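Beta-glucuronidase (uncultured Clostridium sp., PDB 6U7J) probably hydrolyses beta-D-glucuronides as a family 2 glycosyl hydrolase of the gut microbiome, a group linked to the reactivation of estrogens from their glucuronide conjugates. Local coordinates at residues K302-H307 and I332-F337; T339-Y344 and I360-A365; W551-F556 and R575-K580; M351-G356 and N405-V410. All blocks are in the same frame, centred on the assembly; numbering follows the deposited sequence.

Contact 1: residues K302-H307 and I332-F337; sequences KGFGKH and IGANSF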
loop_
_atom_site.group_PDB
_atom_site.type_symbol
_atom_site.label_atom_id
_atom_site.label_comp_id
_atom_site.label_asym_id
_atom_site.label_seq_id
_atom_site.Cartn_x
_atom_site.Cartn_y
_atom_site.Cartn_z
ATOM N N LYS B 302 28.632 -5.634 -12.028
ATOM C CA LYS B 302 27.603 -4.865 -11.334
ATOM C C LYS B 302 26.246 -5.247 -11.913
ATOM O O LYS B 302 25.977 -4.985 -13.093
ATOM C CB LYS B 302 27.829 -3.353 -11.491
ATOM C CG LYS B 302 29.209 -2.844 -11.081
ATOM C CD LYS B 302 29.373 -1.374 -11.471
ATOM C CE LYS B 302 29.235 -1.201 -12.981
ATOM N NZ LYS B 302 29.247 0.228 -13.379
ATOM N N GLY B 303 25.379 -5.823 -11.083
ATOM C CA GLY B 303 24.081 -6.241 -11.576
ATOM C C GLY B 303 23.306 -7.109 -10.611
ATOM O O GLY B 303 23.351 -6.888 -9.395
ATOM N N PHE B 304 22.611 -8.115 -11.147
ATOM C CA PHE B 304 21.638 -8.903 -10.406
ATOM C C PHE B 304 21.578 -10.311 -10.959
ATOM O O PHE B 304 21.741 -10.529 -12.163
ATOM C CB PHE B 304 20.200 -8.358 -10.518
ATOM C CG PHE B 304 20.065 -6.895 -10.267
ATOM C CD1 PHE B 304 20.246 -5.983 -11.296
ATOM C CD2 PHE B 304 19.715 -6.435 -9.008
ATOM C CE1 PHE B 304 20.109 -4.632 -11.070
ATOM C CE2 PHE B 304 19.579 -5.075 -8.761
ATOM C CZ PHE B 304 19.779 -4.166 -9.797
ATOM N N GLY B 305 21.244 -11.260 -10.096
ATOM C CA GLY B 305 20.558 -12.442 -10.592
ATOM C C GLY B 305 19.104 -12.067 -10.854
ATOM O O GLY B 305 18.515 -11.260 -10.135
ATOM N N LYS B 306 18.537 -12.619 -11.929
ATOM C CA LYS B 306 17.159 -12.289 -12.266
ATOM C C LYS B 306 16.250 -13.513 -12.075
ATOM O O LYS B 306 16.569 -14.440 -11.320
ATOM C CB LYS B 306 17.106 -11.718 -13.695
ATOM C CG LYS B 306 17.762 -10.327 -13.859
ATOM C CD LYS B 306 17.789 -9.855 -15.339
ATOM C CE LYS B 306 16.583 -8.966 -15.689
ATOM N NZ LYS B 306 15.245 -9.636 -15.437
ATOM N N HIS B 307 15.104 -13.494 -12.735
ATOM C CA HIS B 307 14.224 -14.648 -12.843
ATOM C C HIS B 307 13.384 -14.402 -14.074
ATOM O O HIS B 307 13.235 -13.260 -14.516
ATOM C CB HIS B 307 13.319 -14.828 -11.614
ATOM C CG HIS B 307 13.804 -15.851 -10.630
ATOM N ND1 HIS B 307 13.992 -17.181 -10.958
ATOM C CD2 HIS B 307 14.116 -15.739 -9.315
ATOM C CE1 HIS B 307 14.424 -17.835 -9.893
ATOM N NE2 HIS B 307 14.511 -16.983 -8.885
ATOM N N ILE B 332 20.109 1.929 -14.033
ATOM C CA ILE B 332 20.720 1.759 -12.720
ATOM C C ILE B 332 22.231 1.625 -12.789
ATOM O O ILE B 332 22.881 1.630 -11.739
ATOM C CB ILE B 332 20.111 0.541 -11.999
ATOM C CG1 ILE B 332 20.224 0.707 -10.473
ATOM C CG2 ILE B 332 20.738 -0.743 -12.512
ATOM C CD1 ILE B 332 19.280 -0.162 -9.658
ATOM N N GLY B 333 22.814 1.529 -13.987
ATOM C CA GLY B 333 24.253 1.364 -14.119
ATOM C C GLY B 333 24.743 -0.069 -14.059
ATOM O O GLY B 333 25.951 -0.293 -13.910
ATOM N N ALA B 334 23.847 -1.046 -14.141
ATOM C CA ALA B 334 24.283 -2.429 -14.156
ATOM C C ALA B 334 25.002 -2.735 -15.471
ATOM O O ALA B 334 24.787 -2.074 -16.492
ATOM C CB ALA B 334 23.086 -3.363 -13.959
ATOM N N ASN B 335 25.885 -3.728 -15.433
ATOM C CA ASN B 335 26.564 -4.174 -16.641
ATOM C C ASN B 335 26.439 -5.671 -16.887
ATOM O O ASN B 335 27.011 -6.171 -17.865
ATOM C CB ASN B 335 28.063 -3.781 -16.610
ATOM C CG ASN B 335 28.825 -4.421 -15.461
ATOM O OD1 ASN B 335 28.360 -5.368 -14.832
ATOM N ND2 ASN B 335 30.013 -3.892 -15.178
ATOM N N SER B 336 25.717 -6.399 -16.034
ATOM C CA SER B 336 25.720 -7.855 -16.086
ATOM C C SER B 336 24.488 -8.401 -15.364
ATOM O O SER B 336 23.887 -7.724 -14.528
ATOM C CB SER B 336 27.009 -8.408 -15.459
ATOM O OG SER B 336 27.200 -7.901 -14.129
ATOM N N PHE B 337 24.122 -9.639 -15.694
ATOM C CA PHE B 337 23.208 -10.411 -14.862
ATOM C C PHE B 337 23.608 -11.877 -14.907
ATOM O O PHE B 337 24.393 -12.312 -15.763
ATOM C CB PHE B 337 21.724 -10.234 -15.267
ATOM C CG PHE B 337 21.407 -10.587 -16.700
ATOM C CD1 PHE B 337 21.502 -9.636 -17.701
ATOM C CD2 PHE B 337 20.953 -11.859 -17.037
ATOM C CE1 PHE B 337 21.188 -9.957 -19.020
ATOM C CE2 PHE B 337 20.624 -12.180 -18.346
ATOM C CZ PHE B 337 20.744 -11.228 -19.341
#

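Contact 2: residues T339-Y344 and I360-A365; sequences TSHYPY and IDEVPA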
loop_
_atom_site.group_PDB
_atom_site.type_symbol
_atom_site.label_atom_id
_atom_site.label_comp_id
_atom_site.label_asym_id
_atom_site.label_seq_id
_atom_site.Cartn_x
_atom_site.Cartn_y
_atom_site.Cartn_z
ATOM N N THR B 339 21.766 -15.723 -15.056
ATOM C CA THR B 339 20.490 -16.349 -15.401
ATOM C C THR B 339 20.068 -17.277 -14.251
ATOM O O THR B 339 19.997 -18.497 -14.383
ATOM C CB THR B 339 20.559 -17.099 -16.725
ATOM O OG1 THR B 339 21.210 -18.354 -16.548
ATOM C CG2 THR B 339 21.299 -16.282 -17.771
ATOM N N SER B 340 19.749 -16.659 -13.092
ATOM C CA SER B 340 19.607 -17.349 -11.837
ATOM C C SER B 340 18.598 -18.483 -11.934
ATOM O O SER B 340 17.401 -18.280 -12.142
ATOM C CB SER B 340 19.268 -16.396 -10.665
ATOM O OG SER B 340 18.418 -15.343 -11.080
ATOM N N HIS B 341 19.176 -19.680 -11.913
ATOM C CA HIS B 341 18.717 -21.001 -11.545
ATOM C C HIS B 341 18.159 -21.757 -12.724
ATOM O O HIS B 341 17.646 -22.837 -12.545
ATOM C CB HIS B 341 17.797 -21.011 -10.339
ATOM C CG HIS B 341 18.256 -20.082 -9.240
ATOM N ND1 HIS B 341 19.594 -19.785 -9.045
ATOM C CD2 HIS B 341 17.575 -19.420 -8.266
ATOM C CE1 HIS B 341 19.708 -18.944 -8.037
ATOM N NE2 HIS B 341 18.504 -18.721 -7.537
ATOM N N TYR B 342 18.320 -21.245 -13.945
ATOM C CA TYR B 342 17.959 -21.945 -15.179
ATOM C C TYR B 342 18.318 -21.075 -16.377
ATOM O O TYR B 342 18.423 -19.850 -16.249
ATOM C CB TYR B 342 16.447 -22.262 -15.195
ATOM C CG TYR B 342 15.611 -21.129 -14.666
ATOM C CD1 TYR B 342 15.139 -21.123 -13.350
ATOM C CD2 TYR B 342 15.293 -20.049 -15.465
ATOM C CE1 TYR B 342 14.387 -20.055 -12.848
ATOM C CE2 TYR B 342 14.548 -18.978 -14.973
ATOM C CZ TYR B 342 14.097 -18.986 -13.664
ATOM O OH TYR B 342 13.358 -17.924 -13.201
ATOM N N PRO B 343 18.499 -21.685 -17.541
ATOM C CA PRO B 343 18.700 -20.888 -18.760
ATOM C C PRO B 343 17.471 -20.048 -19.098
ATOM O O PRO B 343 16.334 -20.468 -18.888
ATOM C CB PRO B 343 18.958 -21.953 -19.846
ATOM C CG PRO B 343 19.441 -23.154 -19.090
ATOM C CD PRO B 343 18.757 -23.123 -17.751
ATOM N N TYR B 344 17.712 -18.862 -19.637
ATOM C CA TYR B 344 16.642 -17.985 -20.068
ATOM C C TYR B 344 16.354 -18.215 -21.553
ATOM O O TYR B 344 17.070 -18.946 -22.245
ATOM C CB TYR B 344 17.004 -16.515 -19.810
ATOM C CG TYR B 344 17.110 -16.121 -18.334
ATOM C CD1 TYR B 344 16.779 -17.026 -17.320
ATOM C CD2 TYR B 344 17.541 -14.841 -17.960
ATOM C CE1 TYR B 344 16.870 -16.674 -15.976
ATOM C CE2 TYR B 344 17.648 -14.473 -16.613
ATOM C CZ TYR B 344 17.308 -15.393 -15.627
ATOM O OH TYR B 344 17.411 -15.049 -14.292
ATOM N N ILE B 360 26.362 -14.354 -16.793
ATOM C CA ILE B 360 26.735 -15.641 -16.223
ATOM C C ILE B 360 25.570 -16.582 -16.507
ATOM O O ILE B 360 24.454 -16.358 -16.029
ATOM C CB ILE B 360 27.024 -15.541 -14.714
ATOM C CG1 ILE B 360 28.172 -14.578 -14.421
ATOM C CG2 ILE B 360 27.369 -16.913 -14.130
ATOM C CD1 ILE B 360 28.328 -14.284 -12.920
ATOM N N ASP B 361 25.825 -17.620 -17.298
ATOM C CA ASP B 361 24.814 -18.562 -17.777
ATOM C C ASP B 361 24.768 -19.801 -16.881
ATOM O O ASP B 361 25.792 -20.475 -16.693
ATOM C CB ASP B 361 25.156 -18.958 -19.212
ATOM C CG ASP B 361 23.943 -19.223 -20.076
ATOM O OD1 ASP B 361 22.807 -19.387 -19.561
ATOM O OD2 ASP B 361 24.151 -19.304 -21.299
ATOM N N GLU B 362 23.579 -20.127 -16.357
ATOM C CA GLU B 362 23.452 -21.094 -15.267
ATOM C C GLU B 362 22.462 -22.211 -15.602
ATOM O O GLU B 362 21.398 -21.952 -16.173
ATOM C CB GLU B 362 23.017 -20.387 -13.973
ATOM C CG GLU B 362 23.102 -21.250 -12.713
ATOM C CD GLU B 362 22.839 -20.452 -11.431
ATOM O OE1 GLU B 362 23.819 -19.911 -10.853
ATOM O OE2 GLU B 362 21.652 -20.353 -11.014
ATOM N N VAL B 363 22.804 -23.448 -15.223
ATOM C CA VAL B 363 21.910 -24.600 -15.413
ATOM C C VAL B 363 21.020 -24.782 -14.184
ATOM O O VAL B 363 21.378 -24.334 -13.089
ATOM C CB VAL B 363 22.697 -25.892 -15.714
ATOM C CG1 VAL B 363 23.362 -25.808 -17.091
ATOM C CG2 VAL B 363 23.701 -26.213 -14.609
ATOM N N PRO B 364 19.867 -25.452 -14.297
ATOM C CA PRO B 364 18.949 -25.512 -13.150
ATOM C C PRO B 364 19.322 -26.553 -12.104
ATOM O O PRO B 364 18.449 -27.247 -11.573
ATOM C CB PRO B 364 17.594 -25.836 -13.793
ATOM C CG PRO B 364 17.857 -25.991 -15.302
ATOM C CD PRO B 364 19.332 -26.175 -15.462
ATOM N N ALA B 365 20.609 -26.657 -11.787
ATOM C CA ALA B 365 21.083 -27.511 -10.697
ATOM C C ALA B 365 20.927 -26.784 -9.355
ATOM O O ALA B 365 21.886 -26.445 -8.660
ATOM C CB ALA B 365 22.527 -27.919 -10.953
HETATM O O HOH W 1 20.385 -18.453 -20.637
#

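Contact 3: residues W551-F556 and R575-K580; sequences WAFADF and RERQPK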
loop_
_atom_site.group_PDB
_atom_site.type_symbol
_atom_site.label_atom_id
_atom_site.label_comp_id
_atom_site.label_asym_id
_atom_site.label_seq_id
_atom_site.Cartn_x
_atom_site.Cartn_y
_atom_site.Cartn_z
ATOM N N TRP B 551 20.597 -9.429 -4.844
ATOM C CA TRP B 551 19.602 -10.446 -5.128
ATOM C C TRP B 551 18.220 -9.837 -5.247
ATOM O O TRP B 551 17.768 -9.078 -4.376
ATOM C CB TRP B 551 19.539 -11.579 -4.121
ATOM C CG TRP B 551 18.390 -12.524 -4.494
ATOM C CD1 TRP B 551 17.284 -12.810 -3.744
ATOM C CD2 TRP B 551 18.227 -13.249 -5.733
ATOM N NE1 TRP B 551 16.462 -13.690 -4.419
ATOM C CE2 TRP B 551 17.019 -13.981 -5.634
ATOM C CE3 TRP B 551 19.003 -13.380 -6.892
ATOM C CZ2 TRP B 551 16.563 -14.822 -6.654
ATOM C CZ3 TRP B 551 18.548 -14.222 -7.919
ATOM C CH2 TRP B 551 17.340 -14.929 -7.790
ATOM N N ALA B 552 17.559 -10.251 -6.323
ATOM C CA ALA B 552 16.266 -9.848 -6.816
ATOM C C ALA B 552 16.432 -8.502 -7.494
ATOM O O ALA B 552 16.519 -7.444 -6.854
ATOM C CB ALA B 552 15.223 -9.877 -5.717
ATOM N N PHE B 553 16.602 -8.595 -8.811
ATOM C CA PHE B 553 16.266 -7.503 -9.710
ATOM C C PHE B 553 14.855 -6.999 -9.427
ATOM O O PHE B 553 14.640 -5.798 -9.230
ATOM C CB PHE B 553 16.402 -7.995 -11.157
ATOM C CG PHE B 553 16.010 -6.989 -12.179
ATOM C CD1 PHE B 553 14.809 -7.114 -12.865
ATOM C CD2 PHE B 553 16.840 -5.907 -12.458
ATOM C CE1 PHE B 553 14.437 -6.174 -13.810
ATOM C CE2 PHE B 553 16.477 -4.953 -13.401
ATOM C CZ PHE B 553 15.278 -5.090 -14.086
ATOM N N ALA B 554 13.884 -7.917 -9.380
ATOM C CA ALA B 554 12.474 -7.585 -9.215
ATOM C C ALA B 554 11.801 -8.599 -8.298
ATOM O O ALA B 554 12.156 -9.783 -8.287
ATOM C CB ALA B 554 11.725 -7.565 -10.567
ATOM N N ASP B 555 10.832 -8.114 -7.516
ATOM C CA ASP B 555 9.959 -8.995 -6.751
ATOM C C ASP B 555 9.437 -10.098 -7.672
ATOM O O ASP B 555 9.088 -9.834 -8.822
ATOM C CB ASP B 555 8.793 -8.186 -6.146
ATOM C CG ASP B 555 9.259 -7.110 -5.118
ATOM O OD1 ASP B 555 10.397 -7.177 -4.626
ATOM O OD2 ASP B 555 8.473 -6.181 -4.793
ATOM N N PHE B 556 9.426 -11.342 -7.186
ATOM C CA PHE B 556 9.006 -12.490 -7.999
ATOM C C PHE B 556 8.246 -13.484 -7.134
ATOM O O PHE B 556 8.302 -13.441 -5.903
ATOM C CB PHE B 556 10.203 -13.188 -8.660
ATOM C CG PHE B 556 11.181 -13.763 -7.682
ATOM C CD1 PHE B 556 11.050 -15.086 -7.241
ATOM C CD2 PHE B 556 12.262 -12.994 -7.226
ATOM C CE1 PHE B 556 11.958 -15.621 -6.331
ATOM C CE2 PHE B 556 13.182 -13.528 -6.318
ATOM C CZ PHE B 556 13.038 -14.838 -5.869
ATOM N N ARG B 575 7.506 -6.025 -8.900
ATOM C CA ARG B 575 7.214 -6.985 -9.962
ATOM C C ARG B 575 6.789 -6.257 -11.223
ATOM O O ARG B 575 6.996 -6.757 -12.336
ATOM C CB ARG B 575 6.130 -7.982 -9.529
ATOM C CG ARG B 575 6.065 -9.266 -10.389
ATOM C CD ARG B 575 5.270 -10.347 -9.677
ATOM N NE ARG B 575 5.436 -11.695 -10.235
ATOM C CZ ARG B 575 4.463 -12.589 -10.331
ATOM N NH1 ARG B 575 3.231 -12.279 -9.938
ATOM N NH2 ARG B 575 4.721 -13.794 -10.820
ATOM N N GLU B 576 6.236 -5.056 -11.069
ATOM C CA GLU B 576 5.792 -4.247 -12.192
ATOM C C GLU B 576 6.871 -3.273 -12.672
ATOM O O GLU B 576 6.564 -2.324 -13.400
ATOM C CB GLU B 576 4.503 -3.519 -11.809
ATOM C CG GLU B 576 3.333 -4.494 -11.464
ATOM C CD GLU B 576 3.440 -5.084 -10.055
ATOM O OE1 GLU B 576 4.063 -4.443 -9.167
ATOM O OE2 GLU B 576 2.904 -6.189 -9.827
ATOM N N ARG B 577 8.122 -3.496 -12.274
ATOM C CA ARG B 577 9.291 -2.814 -12.848
ATOM C C ARG B 577 9.319 -1.325 -12.485
ATOM O O ARG B 577 9.626 -0.475 -13.323
ATOM C CB ARG B 577 9.383 -2.993 -14.374
ATOM C CG ARG B 577 9.485 -4.450 -14.929
ATOM C CD ARG B 577 9.884 -5.518 -13.930
ATOM N NE ARG B 577 10.461 -6.706 -14.571
ATOM C CZ ARG B 577 10.190 -7.970 -14.226
ATOM N NH1 ARG B 577 9.327 -8.257 -13.240
ATOM N NH2 ARG B 577 10.786 -8.965 -14.872
ATOM N N GLN B 578 9.009 -1.011 -11.226
ATOM C CA GLN B 578 9.210 0.333 -10.716
ATOM C C GLN B 578 10.147 0.286 -9.511
ATOM O O GLN B 578 10.068 -0.648 -8.703
ATOM C CB GLN B 578 7.869 0.996 -10.319
ATOM C CG GLN B 578 6.813 1.052 -11.438
ATOM C CD GLN B 578 7.268 1.848 -12.660
ATOM O OE1 GLN B 578 8.258 2.594 -12.610
ATOM N NE2 GLN B 578 6.552 1.679 -13.771
ATOM N N PRO B 579 11.028 1.278 -9.357
ATOM C CA PRO B 579 12.063 1.216 -8.312
ATOM C C PRO B 579 11.547 1.522 -6.911
ATOM O O PRO B 579 10.713 2.403 -6.716
ATOM C CB PRO B 579 13.043 2.308 -8.749
ATOM C CG PRO B 579 12.128 3.353 -9.345
ATOM C CD PRO B 579 11.098 2.535 -10.124
ATOM N N LYS B 580 12.092 0.811 -5.916
ATOM C CA LYS B 580 12.006 1.233 -4.526
ATOM C C LYS B 580 13.151 2.213 -4.244
ATOM O O LYS B 580 14.005 2.447 -5.105
ATOM C CB LYS B 580 12.041 0.011 -3.606
ATOM C CG LYS B 580 11.235 -1.199 -4.159
ATOM C CD LYS B 580 11.230 -2.418 -3.217
ATOM C CE LYS B 580 10.574 -3.626 -3.891
ATOM N NZ LYS B 580 10.698 -4.890 -3.107
HETATM O O HOH W 2 9.658 -10.506 -11.489
HETATM O O HOH W 3 6.128 -6.361 -6.309
#

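Contact 4: residues M351-G356 and N405-V410; sequences MADQKG and NHPCVV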
loop_
_atom_site.group_PDB
_atom_site.type_symbol
_atom_site.label_atom_id
_atom_site.label_comp_id
_atom_site.label_asym_id
_atom_site.label_seq_id
_atom_site.Cartn_x
_atom_site.Cartn_y
_atom_site.Cartn_z
ATOM N N MET B 351 19.450 -10.385 -26.951
ATOM C CA MET B 351 19.399 -8.993 -26.509
ATOM C C MET B 351 20.693 -8.593 -25.800
ATOM O O MET B 351 21.263 -7.531 -26.072
ATOM C CB MET B 351 18.181 -8.790 -25.604
ATOM C CG MET B 351 17.775 -7.339 -25.365
ATOM S SD MET B 351 16.058 -7.195 -24.778
ATOM C CE MET B 351 15.323 -8.540 -25.709
ATOM N N ALA B 352 21.176 -9.443 -24.888
ATOM C CA ALA B 352 22.425 -9.160 -24.188
ATOM C C ALA B 352 23.600 -9.085 -25.159
ATOM O O ALA B 352 24.528 -8.290 -24.962
ATOM C CB ALA B 352 22.679 -10.225 -23.122
ATOM N N ASP B 353 23.588 -9.919 -26.210
ATOM C CA ASP B 353 24.613 -9.798 -27.245
ATOM C C ASP B 353 24.567 -8.426 -27.892
ATOM O O ASP B 353 25.608 -7.799 -28.110
ATOM C CB ASP B 353 24.436 -10.875 -28.324
ATOM C CG ASP B 353 25.069 -12.199 -27.946
ATOM O OD1 ASP B 353 25.860 -12.251 -26.974
ATOM O OD2 ASP B 353 24.760 -13.198 -28.622
ATOM N N GLN B 354 23.367 -7.951 -28.233
ATOM C CA GLN B 354 23.274 -6.692 -28.954
ATOM C C GLN B 354 23.544 -5.491 -28.061
ATOM O O GLN B 354 24.112 -4.503 -28.531
ATOM C CB GLN B 354 21.910 -6.571 -29.617
ATOM C CG GLN B 354 21.819 -7.390 -30.887
ATOM C CD GLN B 354 20.396 -7.577 -31.365
ATOM O OE1 GLN B 354 19.623 -6.622 -31.463
ATOM N NE2 GLN B 354 20.044 -8.816 -31.680
ATOM N N LYS B 355 23.165 -5.545 -26.789
ATOM C CA LYS B 355 23.365 -4.401 -25.912
ATOM C C LYS B 355 24.692 -4.444 -25.171
ATOM O O LYS B 355 24.985 -3.521 -24.410
ATOM C CB LYS B 355 22.217 -4.295 -24.907
ATOM C CG LYS B 355 20.900 -3.899 -25.532
ATOM C CD LYS B 355 19.784 -4.036 -24.511
ATOM C CE LYS B 355 18.429 -3.799 -25.148
ATOM N NZ LYS B 355 18.392 -2.533 -25.922
ATOM N N GLY B 356 25.502 -5.479 -25.372
ATOM C CA GLY B 356 26.787 -5.531 -24.704
ATOM C C GLY B 356 26.724 -5.848 -23.228
ATOM O O GLY B 356 27.578 -5.377 -22.466
ATOM N N ASN B 405 27.955 -19.865 -28.899
ATOM C CA ASN B 405 28.361 -18.798 -29.801
ATOM C C ASN B 405 27.973 -17.411 -29.309
ATOM O O ASN B 405 28.225 -16.425 -30.008
ATOM C CB ASN B 405 27.769 -19.056 -31.183
ATOM C CG ASN B 405 28.343 -20.309 -31.820
ATOM O OD1 ASN B 405 29.533 -20.589 -31.671
ATOM N ND2 ASN B 405 27.505 -21.075 -32.514
ATOM N N HIS B 406 27.378 -17.311 -28.125
ATOM C CA HIS B 406 27.017 -16.014 -27.565
ATOM C C HIS B 406 28.235 -15.334 -26.928
ATOM O O HIS B 406 28.748 -15.801 -25.906
ATOM C CB HIS B 406 25.905 -16.177 -26.530
ATOM C CG HIS B 406 24.538 -16.386 -27.124
ATOM N ND1 HIS B 406 24.000 -15.545 -28.076
ATOM C CD2 HIS B 406 23.589 -17.323 -26.872
ATOM C CE1 HIS B 406 22.786 -15.963 -28.398
ATOM N NE2 HIS B 406 22.513 -17.039 -27.679
ATOM N N PRO B 407 28.721 -14.227 -27.490
ATOM C CA PRO B 407 29.746 -13.457 -26.789
ATOM C C PRO B 407 29.272 -12.904 -25.455
ATOM O O PRO B 407 30.116 -12.647 -24.570
ATOM C CB PRO B 407 30.073 -12.321 -27.768
ATOM C CG PRO B 407 28.792 -12.151 -28.553
ATOM C CD PRO B 407 28.227 -13.535 -28.698
ATOM N N CYS B 408 27.976 -12.717 -25.229
ATOM C CA CYS B 408 27.596 -12.161 -23.932
ATOM C C CYS B 408 27.911 -13.150 -22.792
ATOM O O CYS B 408 28.212 -12.708 -21.679
ATOM C CB CYS B 408 26.124 -11.711 -23.945
ATOM S SG CYS B 408 24.941 -13.100 -23.993
ATOM N N VAL B 409 27.946 -14.457 -23.070
ATOM C CA VAL B 409 28.217 -15.432 -22.022
ATOM C C VAL B 409 29.711 -15.472 -21.717
ATOM O O VAL B 409 30.509 -15.890 -22.557
ATOM C CB VAL B 409 27.709 -16.820 -22.401
ATOM C CG1 VAL B 409 28.147 -17.876 -21.367
ATOM C CG2 VAL B 409 26.208 -16.779 -22.527
ATOM N N VAL B 410 30.109 -15.052 -20.508
ATOM C CA VAL B 410 31.522 -15.092 -20.153
ATOM C C VAL B 410 31.830 -16.134 -19.100
ATOM O O VAL B 410 33.014 -16.325 -18.763
ATOM C CB VAL B 410 32.043 -13.713 -19.715
ATOM C CG1 VAL B 410 31.699 -12.671 -20.786
ATOM C CG2 VAL B 410 31.489 -13.327 -18.329
#

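Contact 1: residues K302-H307 and I332-F337
K302 to F304 run parallel to S336 and F337, F304 and F337 lying 5.0 Å apart CA to CA, as the two strands of a beta-alpha-beta unit in the TIM barrel. Helix 319-332 makes the crossover between them and stops in a Schellman motif at G333. The polar knot lies where the second strand begins. N335 N gives its hydrogen to K302 O at 2.7 Å, nearly in line with the carbonyl, while the N335 carboxamide folds back over its own backbone (chi1 62°) and takes K302 N on OD1 at 2.8 Å. That OD1 has a second donor, S336 OG, at 2.9 Å, and N335 ND2 bonds to Y300 O, which should fix the flip of the amide. The K302 chain crosses N335 at about a right angle; its NZ has a weak bond to G333 O, but its stronger partner is W590 O. On the apolar side, F304 and I332 meet tip to tip: CD1 of I332 lies at the edge of the phenyl ring, 4.0 Å from F304 CZ. Further along, K306 bends at chi3 and sends NZ off to D325, while K306 CD rests 3.9 Å from F337 CG.

Contact 2: residues T339-Y344 and I360-A365
E362 OE2 is gripped twice by H341. The ring nitrogen ND1 of H341 donates to OE2 over 2.9 Å in a bond of 160°, and the backbone N of H341 adds a much more bent, weak bond to the same oxygen. Imidazole and carboxylate lie side by side with planes only 5° apart, and OE2 lies at the ring's edge, close to its plane. The E362 chain starts anti to its backbone N (chi1 -169°) and stays extended, which carries the carboxylate alongside the histidine; its other oxygen, OE1, is taken by S413 and R338. H341 occupies the third position, with positive phi, of a type II turn from T339 to Y342, and from there backbone N and ND1 both face the carboxylate. That turn opens the loop after strand 336-338 of the TIM barrel, and E362 closes the neighbouring strand 358-362. T339 ties the start of the turn to that strand: its N bonds to I360 O at 2.9 Å, its OG1 accepts from E362 N at 3.0 Å, and the same hydroxyl donates to Y342 O from above the carbonyl plane. A water bridges farther out, receiving Y344 N and giving a proton to D361 OD1 at 2.8 Å. Beyond the turn the two prolines cross at about a right angle, with P343 CD 3.9 Å from P364 CD, and P364 CG packs 4.0 Å from Y342 CB.

Contact 3: residues W551-F556 and R575-K580
D555 and K580 meet tip to tip in a buried salt bridge. The lysine chain is extended beyond CG and brings NZ to 2.8 Å from D555 OD1, on the syn lone pair of that oxygen; OD2 of D555 takes a weaker share of the same ammonium. T511 O and G571 O also accept from K580 NZ, so the charge is well surrounded. Water extends the polar pairing. One molecule donates to D555 OD2 at 2.8 Å and accepts from R575 N, tying the carboxylate to the other segment's backbone; a second lies beside D555 O and receives R577 NH1. Within its own segment, R577 NH1 also reaches back to R575 O at 2.9 Å, which helps to orient the guanidinium, whose NE is paired with D325 of helix 319-332. The packing is then built on that flat group: A554 CB lies over one face, 3.6 Å above the plane and toward the rim at NH1, and the F553 ring stands at 82° to it with its edge towards R577 NE. The R575 side chain passes D555 O with CG 3.5 Å away and ends in salt bridges to D309 and D311. Both segments belong to the long connection from strand 545-551 to helix 581-592. R577 leans on L321 and L328 of helix 319-332, and K580 lies against helix 525-540.

Contact 4: residues M351-G356 and N405-V410
D353 spends both carboxylate oxygens on the turn H406-V409. OD2 takes H406 ND1, modelled at a very short 2.5 Å, a length that may be in part coordinate error; it is met on its syn side, though 32° out of the carboxylate plane, and the two flat groups are turned 51° against each other. The carboxylate would tend to favour a protonated imidazole. OD1 accepts C408 N at 2.8 Å nearly along its C-O axis. Around that oxygen the packing is tight: P407 CD comes to 3.2 Å and C408 CB to 3.1 Å from D353 OD1. The cysteine sulphur turns back between its own backbone N and carbonyl carbon (chi1 71°), which places SG 3.8 Å from A352 CB; adjacent helix residues thus bring a methyl group and an acid to the same turn.

The next shell holds the two sides in place. Residues H406 to V409 form a type I turn, closed by V409 N to H406 O at 3.2 Å; R443 binds H406 O and R283 binds P407 O from outside. On the helix, W257 NE1 bonds to D353 O. M349 and Q350 lie against H406, while V359 of strand 358-362 touches both A352 and C408. All of this joins the last turn of helix 346-355 to the turn leading into strand 409-416, at the N-terminal end of the parallel strands of a TIM barrel, the end remote from where such enzymes carry their active site.

Contacts 1, 2 and 4 follow the barrel sheet in order: strands 297-305, 336-338, 358-362 and 409-416 are successive neighbours. F337 O and I360 N, 3.0 Å apart, connect contact 1 to contact 2, and D361 OD2 touches V409 CG2 at 3.5 Å where contact 2 meets contact 4. Strand 545-551 flanks strand 297-305 on the side away from 336-338, and F553, in the loop after it, puts CD2 3.6 Å from F304 CD1. W551 CH2 lies 3.7 Å from H307 CD2 and 4.0 Å from H341 NE2, so the H307 end of contact 1 meets contacts 2 and 3 at the C-terminal strand ends, where family 2 hydrolases hold their active site. Contact 4 lies at the opposite end, its centre about 23 Å from that of contact 3.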